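Local coordinates for protein prolyl-tRNA synthetase (Giardia lamblia ATCC 50803, PDB 3IAL) that probably joins L-proline to its cognate tRNA in an ATP-dependent reaction that passes through prolyl-adenylate, as a two-chain class II aminoacyl-tRNA synthetase, at residues D422-K425 / A426-K429; I194-I197 / F198-L202; Y128-F131 / S132-V135; M62-C65 / E66-Y69; Y53-F56 / M57-I61. All blocks are in the same frame, centred on the assembly; numbering follows the deposited sequence.

Contact 1 (D422-K425 / A426-K429); sequences DAYK and ARLK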
loop_
_atom_site.group_PDB
_atom_site.type_symbol
_atom_site.label_atom_id
_atom_site.label_comp_id
_atom_site.label_asym_id
_atom_site.label_seq_id
_atom_site.Cartn_x
_atom_site.Cartn_y
_atom_site.Cartn_z
ATOM N N ASP B 422 -3.300 -6.379 25.658
ATOM C CA ASP B 422 -3.579 -5.032 26.153
ATOM C C ASP B 422 -2.741 -4.658 27.370
ATOM O O ASP B 422 -2.274 -3.518 27.479
ATOM C CB ASP B 422 -5.066 -4.878 26.511
ATOM C CG ASP B 422 -5.969 -4.901 25.295
ATOM O OD1 ASP B 422 -5.472 -4.679 24.170
ATOM O OD2 ASP B 422 -7.179 -5.147 25.465
ATOM N N ALA B 423 -2.563 -5.604 28.289
ATOM C CA ALA B 423 -1.735 -5.359 29.473
ATOM C C ALA B 423 -0.271 -5.213 29.061
ATOM O O ALA B 423 0.469 -4.396 29.621
ATOM C CB ALA B 423 -1.914 -6.469 30.503
ATOM N N TYR B 424 0.125 -5.998 28.063
ATOM C CA TYR B 424 1.463 -5.923 27.457
ATOM C C TYR B 424 1.748 -4.538 26.860
ATOM O O TYR B 424 2.776 -3.929 27.159
ATOM C CB TYR B 424 1.570 -7.033 26.409
ATOM C CG TYR B 424 2.749 -7.024 25.465
ATOM C CD1 TYR B 424 4.027 -7.374 25.894
ATOM C CD2 TYR B 424 2.564 -6.763 24.115
ATOM C CE1 TYR B 424 5.094 -7.415 24.996
ATOM C CE2 TYR B 424 3.608 -6.800 23.225
ATOM C CZ TYR B 424 4.872 -7.120 23.660
ATOM O OH TYR B 424 5.905 -7.148 22.742
ATOM N N LYS B 425 0.821 -4.047 26.040
ATOM C CA LYS B 425 0.874 -2.687 25.504
ATOM C C LYS B 425 1.029 -1.645 26.594
ATOM O O LYS B 425 1.867 -0.752 26.488
ATOM C CB LYS B 425 -0.410 -2.365 24.735
ATOM C CG LYS B 425 -0.412 -2.790 23.281
ATOM C CD LYS B 425 -1.734 -2.456 22.614
ATOM C CE LYS B 425 -1.930 -0.950 22.412
ATOM N NZ LYS B 425 -3.122 -0.690 21.564
ATOM N N ALA B 426 0.197 -1.754 27.632
ATOM C CA ALA B 426 0.189 -0.786 28.725
ATOM C C ALA B 426 1.506 -0.788 29.515
ATOM O O ALA B 426 1.954 0.278 29.944
ATOM C CB ALA B 426 -1.016 -1.017 29.656
ATOM N N ARG B 427 2.132 -1.957 29.687
ATOM C CA ARG B 427 3.471 -2.013 30.300
ATOM C C ARG B 427 4.543 -1.388 29.389
ATOM O O ARG B 427 5.408 -0.650 29.868
ATOM C CB ARG B 427 3.880 -3.444 30.670
ATOM C CG ARG B 427 3.055 -4.058 31.797
ATOM C CD ARG B 427 3.600 -5.413 32.239
ATOM N NE ARG B 427 3.709 -6.386 31.150
ATOM C CZ ARG B 427 2.756 -7.237 30.768
ATOM N NH1 ARG B 427 1.567 -7.262 31.365
ATOM N NH2 ARG B 427 2.993 -8.074 29.766
ATOM N N LEU B 428 4.496 -1.678 28.087
ATOM C CA LEU B 428 5.439 -1.063 27.141
ATOM C C LEU B 428 5.309 0.470 27.166
ATOM O O LEU B 428 6.311 1.191 27.205
ATOM C CB LEU B 428 5.210 -1.572 25.713
ATOM C CG LEU B 428 5.488 -3.043 25.374
ATOM C CD1 LEU B 428 5.279 -3.259 23.870
ATOM C CD2 LEU B 428 6.881 -3.506 25.784
ATOM N N LYS B 429 4.064 0.942 27.156
ATOM C CA LYS B 429 3.735 2.372 27.146
ATOM C C LYS B 429 4.273 3.086 28.380
ATOM O O LYS B 429 4.936 4.120 28.269
ATOM C CB LYS B 429 2.212 2.537 27.085
ATOM C CG LYS B 429 1.709 3.865 26.578
ATOM C CD LYS B 429 0.187 3.803 26.423
ATOM C CE LYS B 429 -0.410 5.151 26.077
ATOM N NZ LYS B 429 -0.302 6.123 27.205
#
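Four consecutive i to i+4 backbone bonds join residues 422-425 to residues 426-429, the shortest running from Lys429 N to Lys425 O at 2.9 Å. This regular stretch of alpha helix belongs to helix 416-438, and the side chains of Ala423, Tyr424, Arg427 and Leu428 build its local contact.

Arg427 sends its polar end back over the preceding turn. Its chain bends at chi3 (-56°), which brings the guanidinium across the backbone at Ala423 and Tyr424. One face of the group lies against Ala423 O and Tyr424 CA, and the distance from Arg427 NH2 to Tyr424 CA is 3.5 Å. On the other terminal nitrogen, Arg427 NH1 lies 3.7 Å from Ala423 CB. Arg427 NH2 also sits at the edge of the Tyr424 ring, near its plane, with guanidinium and ring planes 62° apart. The charge itself is paired elsewhere, through a salt bridge from Arg427 NE to Asp384.

With chi1 at 169° Tyr424 swings its ring away from its own amide nitrogen and alongside Leu428, while its hydroxyl is hydrogen-bonded to Leu293 O. Pro363 and Val292, both in loops, touch the same side chain, so the buried side of the helix is tied to two separate loops. Over one ring face stands a methyl of Leu428 in a CH-pi contact: Leu428 CD1 is 4.2 Å from the Tyr424 ring centroid, displaced toward the rim, and its nearest ring atom is Tyr424 CZ at 3.9 Å.

Contact 2 (I194-I197 / F198-L202); sequences IDTI and FSDEL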
loop_
_atom_site.group_PDB
_atom_site.type_symbol
_atom_site.label_atom_id
_atom_site.label_comp_id
_atom_site.label_asym_id
_atom_site.label_seq_id
_atom_site.Cartn_x
_atom_site.Cartn_y
_atom_site.Cartn_z
ATOM N N ILE B 194 -0.955 11.388 14.679
ATOM C CA ILE B 194 0.347 11.066 15.242
ATOM C C ILE B 194 0.225 10.440 16.643
ATOM O O ILE B 194 0.871 9.427 16.920
ATOM C CB ILE B 194 1.280 12.314 15.280
ATOM C CG1 ILE B 194 1.577 12.816 13.863
ATOM C CG2 ILE B 194 2.596 12.010 16.007
ATOM C CD1 ILE B 194 1.926 11.736 12.872
ATOM N N ASP B 195 -0.599 11.023 17.514
ATOM C CA ASP B 195 -0.767 10.476 18.873
ATOM C C ASP B 195 -1.369 9.075 18.855
ATOM O O ASP B 195 -0.937 8.209 19.596
ATOM C CB ASP B 195 -1.632 11.394 19.738
ATOM C CG ASP B 195 -1.297 11.285 21.207
ATOM O OD1 ASP B 195 -0.175 11.675 21.582
ATOM O OD2 ASP B 195 -2.147 10.822 21.985
ATOM N N THR B 196 -2.358 8.853 17.994
ATOM C CA THR B 196 -2.908 7.516 17.793
ATOM C C THR B 196 -1.851 6.509 17.342
ATOM O O THR B 196 -1.784 5.393 17.862
ATOM C CB THR B 196 -4.034 7.519 16.735
ATOM O OG1 THR B 196 -5.079 8.400 17.159
ATOM C CG2 THR B 196 -4.591 6.114 16.544
ATOM N N ILE B 197 -1.041 6.886 16.360
ATOM C CA ILE B 197 -0.040 5.957 15.825
ATOM C C ILE B 197 1.068 5.726 16.835
ATOM O O ILE B 197 1.367 4.586 17.193
ATOM C CB ILE B 197 0.604 6.470 14.520
ATOM C CG1 ILE B 197 -0.433 6.601 13.410
ATOM C CG2 ILE B 197 1.717 5.530 14.065
ATOM C CD1 ILE B 197 0.034 7.496 12.247
ATOM N N PHE B 198 1.676 6.818 17.288
ATOM C CA PHE B 198 2.888 6.758 18.113
ATOM C C PHE B 198 2.593 6.195 19.509
ATOM O O PHE B 198 3.300 5.305 19.989
ATOM C CB PHE B 198 3.488 8.155 18.292
ATOM C CG PHE B 198 4.158 8.737 17.056
ATOM C CD1 PHE B 198 3.833 8.328 15.767
ATOM C CD2 PHE B 198 5.097 9.758 17.210
ATOM C CE1 PHE B 198 4.453 8.913 14.650
ATOM C CE2 PHE B 198 5.724 10.336 16.108
ATOM C CZ PHE B 198 5.397 9.915 14.824
ATOM N N SER B 199 1.564 6.737 20.162
ATOM C CA SER B 199 1.292 6.456 21.581
ATOM C C SER B 199 0.242 5.363 21.822
ATOM O O SER B 199 0.529 4.379 22.498
ATOM C CB SER B 199 0.897 7.743 22.310
ATOM O OG SER B 199 2.001 8.637 22.365
ATOM N N ASP B 200 -0.961 5.522 21.278
ATOM C CA ASP B 200 -2.021 4.532 21.505
ATOM C C ASP B 200 -1.636 3.163 20.944
ATOM O O ASP B 200 -1.927 2.135 21.560
ATOM C CB ASP B 200 -3.355 4.963 20.883
ATOM C CG ASP B 200 -3.917 6.246 21.485
ATOM O OD1 ASP B 200 -3.371 6.777 22.475
ATOM O OD2 ASP B 200 -4.932 6.728 20.957
ATOM N N GLU B 201 -0.985 3.151 19.780
ATOM C CA GLU B 201 -0.674 1.897 19.089
ATOM C C GLU B 201 0.781 1.427 19.248
ATOM O O GLU B 201 1.010 0.264 19.586
ATOM C CB GLU B 201 -1.072 1.996 17.615
ATOM C CG GLU B 201 -2.596 2.158 17.415
ATOM C CD GLU B 201 -3.397 0.920 17.823
ATOM O OE1 GLU B 201 -3.030 -0.200 17.424
ATOM O OE2 GLU B 201 -4.408 1.073 18.532
ATOM N N LEU B 202 1.755 2.311 19.041
ATOM C CA LEU B 202 3.169 1.919 19.155
ATOM C C LEU B 202 3.767 2.166 20.528
ATOM O O LEU B 202 4.945 1.905 20.737
ATOM C CB LEU B 202 4.024 2.595 18.079
ATOM C CG LEU B 202 3.626 2.227 16.653
ATOM C CD1 LEU B 202 4.453 3.056 15.672
ATOM C CD2 LEU B 202 3.772 0.719 16.400
#
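Phe198 can be followed outward from its CB, which lies 3.2 Å from Ile194 O, the same carbonyl oxygen that accepts the Phe198 N-H at 2.8 Å. CG and CD1 still border that oxygen. Chi1 of -72° keeps CG beside the backbone N and sends the ring back alongside the Ile194 side chain, the two pointing the same way. Beyond CG the whole six-membered ring meets one methyl: Ile194 CG2 stands over its centre, 3.5 Å from the Phe198 centroid and only 8° off the ring normal, a well-centred CH-pi contact. The nearest ring atom to that methyl is CE2. At the ring edge, in plane, comes CG2 of Ile197, 3.9 Å from Phe198 CD1. The same Ile197 methyl also packs against Leu202 CD1, five residues on.

The backbone shows that helix 180-201 is ending here. Asp195 O accepts two bonds, from Ser199 N and from Asp200 N, the second an i to i+5 bond of 3.2 Å lying in the carbonyl plane. Leu202 N to Ile197 O is also i to i+5, so the last turn widens to pi type.

Ring and branched chains face the class II core: Phe198 touches Thr238 and Ala239 of strand 235-245, and Ile197 touches Leu64 of helix 52-71. The hydroxyls of Ser199 and Thr196 are hydrogen-bonded to Phe204 O and Lys192 O. The chemistry is therefore divided, with dispersion contacts joining the buried apolar groups and main-chain carbonyls satisfying the two hydroxyls.

Contact 3 (Y128-F131 / S132-V135); sequences YSMF and SKWV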
loop_
_atom_site.group_PDB
_atom_site.type_symbol
_atom_site.label_atom_id
_atom_site.label_comp_id
_atom_site.label_asym_id
_atom_site.label_seq_id
_atom_site.Cartn_x
_atom_site.Cartn_y
_atom_site.Cartn_z
ATOM N N TYR B 128 1.034 20.701 -5.758
ATOM C CA TYR B 128 0.438 22.038 -5.810
ATOM C C TYR B 128 0.266 22.539 -7.256
ATOM O O TYR B 128 -0.651 23.303 -7.531
ATOM C CB TYR B 128 1.205 23.028 -4.924
ATOM C CG TYR B 128 1.410 22.527 -3.496
ATOM C CD1 TYR B 128 0.554 21.570 -2.932
ATOM C CD2 TYR B 128 2.458 23.009 -2.708
ATOM C CE1 TYR B 128 0.750 21.101 -1.635
ATOM C CE2 TYR B 128 2.655 22.548 -1.414
ATOM C CZ TYR B 128 1.798 21.592 -0.883
ATOM O OH TYR B 128 1.979 21.116 0.392
ATOM N N SER B 129 1.101 22.063 -8.182
ATOM C CA SER B 129 0.862 22.286 -9.609
ATOM C C SER B 129 -0.481 21.680 -10.021
ATOM O O SER B 129 -1.186 22.256 -10.846
ATOM C CB SER B 129 1.986 21.690 -10.467
ATOM O OG SER B 129 3.233 22.302 -10.172
ATOM N N MET B 130 -0.837 20.526 -9.453
ATOM C CA MET B 130 -2.158 19.936 -9.713
ATOM C C MET B 130 -3.283 20.602 -8.916
ATOM O O MET B 130 -4.379 20.755 -9.435
ATOM C CB MET B 130 -2.150 18.422 -9.492
ATOM C CG MET B 130 -1.171 17.681 -10.415
ATOM S SD MET B 130 -1.424 17.949 -12.197
ATOM C CE MET B 130 -3.085 17.270 -12.375
ATOM N N PHE B 131 -3.030 21.003 -7.671
ATOM C CA PHE B 131 -4.034 21.785 -6.902
ATOM C C PHE B 131 -4.495 23.027 -7.673
ATOM O O PHE B 131 -5.664 23.426 -7.598
ATOM C CB PHE B 131 -3.478 22.216 -5.540
ATOM C CG PHE B 131 -3.480 21.127 -4.484
ATOM C CD1 PHE B 131 -3.670 19.778 -4.810
ATOM C CD2 PHE B 131 -3.253 21.461 -3.147
ATOM C CE1 PHE B 131 -3.660 18.792 -3.817
ATOM C CE2 PHE B 131 -3.242 20.476 -2.153
ATOM C CZ PHE B 131 -3.454 19.139 -2.491
ATOM N N SER B 132 -3.566 23.635 -8.403
ATOM C CA SER B 132 -3.853 24.804 -9.246
ATOM C C SER B 132 -4.968 24.532 -10.251
ATOM O O SER B 132 -5.744 25.421 -10.579
ATOM C CB SER B 132 -2.590 25.229 -10.005
ATOM O OG SER B 132 -2.750 26.515 -10.583
ATOM N N LYS B 133 -5.026 23.301 -10.745
ATOM C CA LYS B 133 -6.068 22.875 -11.676
ATOM C C LYS B 133 -7.341 22.419 -10.955
ATOM O O LYS B 133 -8.448 22.718 -11.398
ATOM C CB LYS B 133 -5.536 21.752 -12.572
ATOM C CG LYS B 133 -4.257 22.125 -13.331
ATOM C CD LYS B 133 -3.760 20.970 -14.190
ATOM C CE LYS B 133 -2.466 21.326 -14.912
ATOM N NZ LYS B 133 -1.382 21.601 -13.931
ATOM N N TRP B 134 -7.187 21.713 -9.840
ATOM C CA TRP B 134 -8.342 21.171 -9.106
ATOM C C TRP B 134 -9.116 22.213 -8.286
ATOM O O TRP B 134 -10.289 22.008 -7.967
ATOM C CB TRP B 134 -7.902 20.035 -8.185
ATOM C CG TRP B 134 -7.223 18.888 -8.887
ATOM C CD1 TRP B 134 -7.322 18.553 -10.208
ATOM C CD2 TRP B 134 -6.369 17.907 -8.288
ATOM N NE1 TRP B 134 -6.575 17.432 -10.469
ATOM C CE2 TRP B 134 -5.979 17.013 -9.308
ATOM C CE3 TRP B 134 -5.900 17.690 -6.985
ATOM C CZ2 TRP B 134 -5.145 15.927 -9.068
ATOM C CZ3 TRP B 134 -5.066 16.612 -6.749
ATOM C CH2 TRP B 134 -4.694 15.746 -7.784
ATOM N N VAL B 135 -8.457 23.312 -7.933
ATOM C CA VAL B 135 -9.044 24.331 -7.076
ATOM C C VAL B 135 -9.369 25.568 -7.903
ATOM O O VAL B 135 -8.470 26.280 -8.331
ATOM C CB VAL B 135 -8.085 24.727 -5.942
ATOM C CG1 VAL B 135 -8.688 25.831 -5.088
ATOM C CG2 VAL B 135 -7.724 23.503 -5.098
#
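The C-terminal end of helix 124-134, where Val135 is the first residue to leave helical backbone angles, brings Met130 and Phe131 against Trp134. Met130 O is gripped twice: by Trp134 N at 3.0 Å, in the carbonyl plane, and by Lys133 N, which comes from above that plane, 60° out of it. The same oxygen lies over one face of the indole, offset toward its rim. Beside it, Met130 CB stands over the six-membered ring, 4.0 Å from the Trp134 centroid in a CH-pi contact. The Met130 chain folds at chi2 and chi3, returning its terminal CE to 4.0 Å from Trp134 NE1.

Phe131 meets the indole differently. Its CD1 is 3.8 Å from Trp134 CE3, the six-membered rings run rim to rim with their planes at 42°, and neither lies over the other. The final bond, Val135 N to Phe131 O at 2.8 Å, closes this turn.

The helix packs on the antiparallel strands of the class II synthetase core, Phe131 touching Ile145 of strand 143-152 and Leu268 of strand 263-274, with Trp134 at the dimer boundary. There Trp134 NE1 is hydrogen-bonded to Asp39 of the second subunit, and Arg51 of that subunit makes a cation-pi contact with the indole.

Lys133 extends along the helix and turns at chi4 (62°), curling its ammonium back to Ser129 O for a weak bond of 3.2 Å from Lys133 NZ. The same Lys133 NZ is also 4.0 Å from Met130 SD.

Contact 4 (M62-C65 / E66-Y69); sequences MRLC and EEEY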
loop_
_atom_site.group_PDB
_atom_site.type_symbol
_atom_site.label_atom_id
_atom_site.label_comp_id
_atom_site.label_asym_id
_atom_site.label_seq_id
_atom_site.Cartn_x
_atom_site.Cartn_y
_atom_site.Cartn_z
ATOM N N MET B 62 1.828 2.324 8.138
ATOM C CA MET B 62 1.288 3.188 7.072
ATOM C C MET B 62 -0.183 2.896 6.773
ATOM O O MET B 62 -0.949 3.818 6.502
ATOM C CB MET B 62 2.138 3.108 5.796
ATOM C CG MET B 62 3.576 3.597 6.000
ATOM S SD MET B 62 3.646 5.336 6.482
ATOM C CE MET B 62 5.297 5.405 7.178
ATOM N N ARG B 63 -0.585 1.630 6.841
ATOM C CA ARG B 63 -2.004 1.284 6.716
ATOM C C ARG B 63 -2.828 1.961 7.811
ATOM O O ARG B 63 -3.924 2.443 7.544
ATOM C CB ARG B 63 -2.228 -0.236 6.789
ATOM C CG ARG B 63 -1.876 -1.005 5.523
ATOM C CD ARG B 63 -2.984 -2.007 5.165
ATOM N NE ARG B 63 -2.630 -2.864 4.028
ATOM C CZ ARG B 63 -2.199 -4.124 4.116
ATOM N NH1 ARG B 63 -2.047 -4.723 5.297
ATOM N NH2 ARG B 63 -1.915 -4.798 3.004
ATOM N N LEU B 64 -2.315 1.963 9.044
ATOM C CA LEU B 64 -3.002 2.643 10.146
ATOM C C LEU B 64 -3.127 4.139 9.871
ATOM O O LEU B 64 -4.188 4.724 10.069
ATOM C CB LEU B 64 -2.297 2.420 11.487
ATOM C CG LEU B 64 -2.932 3.160 12.675
ATOM C CD1 LEU B 64 -4.377 2.677 12.963
ATOM C CD2 LEU B 64 -2.062 3.046 13.921
ATOM N N CYS B 65 -2.040 4.753 9.421
ATOM C CA CYS B 65 -2.069 6.164 9.036
ATOM C C CYS B 65 -3.134 6.427 7.975
ATOM O O CYS B 65 -3.932 7.364 8.086
ATOM C CB CYS B 65 -0.700 6.614 8.518
ATOM S SG CYS B 65 -0.612 8.402 8.328
ATOM N N GLU B 66 -3.147 5.589 6.951
ATOM C CA GLU B 66 -4.097 5.719 5.860
ATOM C C GLU B 66 -5.525 5.644 6.386
ATOM O O GLU B 66 -6.359 6.507 6.080
ATOM C CB GLU B 66 -3.844 4.635 4.806
ATOM C CG GLU B 66 -2.550 4.854 4.013
ATOM C CD GLU B 66 -2.031 3.593 3.320
ATOM O OE1 GLU B 66 -2.676 2.536 3.420
ATOM O OE2 GLU B 66 -0.963 3.665 2.675
ATOM N N GLU B 67 -5.787 4.622 7.196
ATOM C CA GLU B 67 -7.095 4.404 7.826
ATOM C C GLU B 67 -7.557 5.589 8.681
ATOM O O GLU B 67 -8.728 5.978 8.624
ATOM C CB GLU B 67 -7.042 3.155 8.710
ATOM C CG GLU B 67 -6.992 1.838 7.959
ATOM C CD GLU B 67 -6.678 0.649 8.877
ATOM O OE1 GLU B 67 -6.581 0.841 10.116
ATOM O OE2 GLU B 67 -6.529 -0.483 8.352
ATOM N N GLU B 68 -6.645 6.144 9.480
ATOM C CA GLU B 68 -6.959 7.275 10.373
ATOM C C GLU B 68 -7.158 8.579 9.589
ATOM O O GLU B 68 -8.018 9.394 9.927
ATOM C CB GLU B 68 -5.850 7.472 11.404
ATOM C CG GLU B 68 -5.726 6.346 12.422
ATOM C CD GLU B 68 -7.008 6.132 13.212
ATOM O OE1 GLU B 68 -7.500 7.108 13.819
ATOM O OE2 GLU B 68 -7.528 4.995 13.196
ATOM N N TYR B 69 -6.359 8.769 8.543
ATOM C CA TYR B 69 -6.541 9.899 7.643
ATOM C C TYR B 69 -7.907 9.825 6.956
ATOM O O TYR B 69 -8.601 10.828 6.883
ATOM C CB TYR B 69 -5.406 9.983 6.612
ATOM C CG TYR B 69 -4.123 10.682 7.086
ATOM C CD1 TYR B 69 -4.098 11.506 8.215
ATOM C CD2 TYR B 69 -2.943 10.537 6.374
ATOM C CE1 TYR B 69 -2.926 12.134 8.621
ATOM C CE2 TYR B 69 -1.778 11.156 6.776
ATOM C CZ TYR B 69 -1.773 11.956 7.897
ATOM O OH TYR B 69 -0.603 12.575 8.282
#
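Cys65 O accepts the shortest bond of this turn, 2.8 Å from Tyr69 N. The side chains of the same two residues also meet. The sulfur is carried anti to the Cys65 backbone N (chi1 -169°), which directs SG over one face of the Tyr69 ring. Cys65 SG lies 3.8 Å from the Tyr69 ring centroid and 30° off the normal, and the displacement is toward Tyr69 CE2, only 3.4 Å from SG: a close sulfur-aromatic contact.

Leu64 and Glu68 run side by side one turn apart, with Leu64 CD1 3.9 Å from Glu68 CG. Glu68 OE2, which also borders Leu64 CD1, forms a salt bridge with Lys71. Glu66 is extended beyond CG and passes close over Met62 O, 3.1 Å from Glu66 CG. Its OE2 is hydrogen-bonded to Thr148.

Within the chain Arg63 NE and Glu66 OE1 are 5.4 Å apart and unpaired with each other. Each residue finds its counterpart across the dimer: Arg63 NH2 bridges Glu66 of the second subunit, and Glu66 OE1 bridges Arg63 of that subunit. Such reciprocal pairing between two copies of one helix, here helix 52-71, is characteristic of a symmetric homodimer interface.

Contact 5 (Y53-F56 / M57-I61); sequences YGFF and MENAI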
loop_
_atom_site.group_PDB
_atom_site.type_symbol
_atom_site.label_atom_id
_atom_site.label_comp_id
_atom_site.label_asym_id
_atom_site.label_seq_id
_atom_site.Cartn_x
_atom_site.Cartn_y
_atom_site.Cartn_z
ATOM N N TYR B 53 9.692 -9.759 7.284
ATOM C CA TYR B 53 9.371 -9.539 8.686
ATOM C C TYR B 53 9.367 -8.039 9.004
ATOM O O TYR B 53 8.485 -7.549 9.698
ATOM C CB TYR B 53 10.357 -10.300 9.589
ATOM C CG TYR B 53 9.812 -10.560 10.964
ATOM C CD1 TYR B 53 8.824 -11.521 11.165
ATOM C CD2 TYR B 53 10.265 -9.840 12.064
ATOM C CE1 TYR B 53 8.307 -11.765 12.426
ATOM C CE2 TYR B 53 9.750 -10.076 13.339
ATOM C CZ TYR B 53 8.766 -11.035 13.503
ATOM O OH TYR B 53 8.251 -11.276 14.737
ATOM N N GLY B 54 10.353 -7.318 8.481
ATOM C CA GLY B 54 10.395 -5.866 8.600
ATOM C C GLY B 54 9.317 -5.134 7.809
ATOM O O GLY B 54 8.683 -4.212 8.330
ATOM N N PHE B 55 9.087 -5.525 6.552
ATOM C CA PHE B 55 8.093 -4.798 5.751
ATOM C C PHE B 55 6.676 -4.898 6.321
ATOM O O PHE B 55 5.897 -3.961 6.186
ATOM C CB PHE B 55 8.055 -5.224 4.282
ATOM C CG PHE B 55 7.232 -4.292 3.434
ATOM C CD1 PHE B 55 7.679 -3.002 3.185
ATOM C CD2 PHE B 55 5.980 -4.665 2.962
ATOM C CE1 PHE B 55 6.911 -2.110 2.435
ATOM C CE2 PHE B 55 5.208 -3.776 2.200
ATOM C CZ PHE B 55 5.680 -2.504 1.936
ATOM N N PHE B 56 6.341 -6.022 6.950
ATOM C CA PHE B 56 5.029 -6.159 7.579
ATOM C C PHE B 56 4.768 -5.041 8.603
ATOM O O PHE B 56 3.651 -4.541 8.709
ATOM C CB PHE B 56 4.857 -7.522 8.259
ATOM C CG PHE B 56 3.558 -7.646 8.982
ATOM C CD1 PHE B 56 2.471 -8.243 8.372
ATOM C CD2 PHE B 56 3.391 -7.079 10.240
ATOM C CE1 PHE B 56 1.254 -8.314 9.012
ATOM C CE2 PHE B 56 2.171 -7.147 10.887
ATOM C CZ PHE B 56 1.100 -7.766 10.269
ATOM N N MET B 57 5.804 -4.669 9.353
ATOM C CA MET B 57 5.699 -3.628 10.381
ATOM C C MET B 57 5.467 -2.250 9.760
ATOM O O MET B 57 4.617 -1.491 10.216
ATOM C CB MET B 57 6.975 -3.586 11.217
ATOM C CG MET B 57 7.364 -4.929 11.878
ATOM S SD MET B 57 9.020 -4.893 12.586
ATOM C CE MET B 57 9.259 -6.648 12.999
ATOM N N GLU B 58 6.232 -1.947 8.716
ATOM C CA GLU B 58 6.149 -0.669 8.006
ATOM C C GLU B 58 4.789 -0.512 7.359
ATOM O O GLU B 58 4.156 0.544 7.457
ATOM C CB GLU B 58 7.233 -0.592 6.920
ATOM C CG GLU B 58 7.181 0.667 6.054
ATOM C CD GLU B 58 7.540 1.936 6.804
ATOM O OE1 GLU B 58 8.033 1.857 7.959
ATOM O OE2 GLU B 58 7.341 3.022 6.219
ATOM N N ASN B 59 4.352 -1.571 6.691
ATOM C CA ASN B 59 3.063 -1.573 6.025
ATOM C C ASN B 59 1.928 -1.398 7.028
ATOM O O ASN B 59 0.964 -0.684 6.758
ATOM C CB ASN B 59 2.876 -2.867 5.251
ATOM C CG ASN B 59 1.716 -2.803 4.284
ATOM O OD1 ASN B 59 0.808 -3.629 4.340
ATOM N ND2 ASN B 59 1.734 -1.815 3.396
ATOM N N ALA B 60 2.061 -2.025 8.197
ATOM C CA ALA B 60 1.048 -1.906 9.246
ATOM C C ALA B 60 0.961 -0.479 9.766
ATOM O O ALA B 60 -0.134 0.034 9.997
ATOM C CB ALA B 60 1.337 -2.873 10.383
ATOM N N ILE B 61 2.108 0.164 9.955
ATOM C CA ILE B 61 2.134 1.543 10.426
ATOM C C ILE B 61 1.450 2.466 9.409
ATOM O O ILE B 61 0.567 3.268 9.780
ATOM C CB ILE B 61 3.561 2.023 10.704
ATOM C CG1 ILE B 61 4.100 1.348 11.976
ATOM C CG2 ILE B 61 3.596 3.555 10.852
ATOM C CD1 ILE B 61 5.588 1.523 12.190
#
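Aromatic and aliphatic groups meet first at Tyr53 and Met57, one turn apart. Met57 CG lies beside its backbone N, and the extended chain beyond it (chi2 169°) runs back past Tyr53 O and delivers the terminal methyl to the ring. Met57 CE lies 3.5 Å from Tyr53 CD2 and equally close to CE2, in an oblique approach. Two residues along, Phe55 and Asn59 cross with ring and amide planes only 19° apart. The touching atom is Asn59 CB, 3.9 Å from Phe55 CE2. Phe56 makes the loosest of these pairs, with Phe56 CE2 4.4 Å from Ala60 CB.

Among the backbone bonds, Asn59 N to Phe55 O is short and straight, at 2.9 Å and 168°. Ala60 N to Phe56 O follows at 3.0 Å. The preceding turn is less regular: Gly54 O receives two weak bonds, from Met57 N at 3.1 Å and from Glu58 N at 3.4 Å.

Polar tips are engaged outside the turn. Tyr53 OH is hydrogen-bonded to Lys360 O, and Glu58 OE2 to His169 ND1 on strand 167-177. Met57 and Glu58 also touch Leu278 of helix 276-285, while Phe55 reaches Leu78 of the second subunit.

The arrangement is that of an alpha helix with i to i+4 side-chain pairs, packed on several sides; helix 52-71 is consistent with the dimer-interface helix of class II synthetases (motif 1).

In the fold
Along the chain the order is contact 5, contact 4, contact 3, contact 2, contact 1, each a short stretch of one helix. Contacts 5 and 4 adjoin on helix 52-71, their centres 13 Å apart. Contact 2, on helix 180-201, packs against both: Glu201 CG is 3.6 Å from Leu64 CD2, and Leu202 CD1 is 4.0 Å from Ile61 CD1. Contact 1 joins this group through Lys425 NZ, 3.1 Å from Asp200 O, so helix 416-438 meets helix 180-201 of the synthetase core. Contact 3, on helix 124-134, stands apart, its centre about 44 Å from that of contact 1; like contacts 4 and 5 it reaches the second subunit.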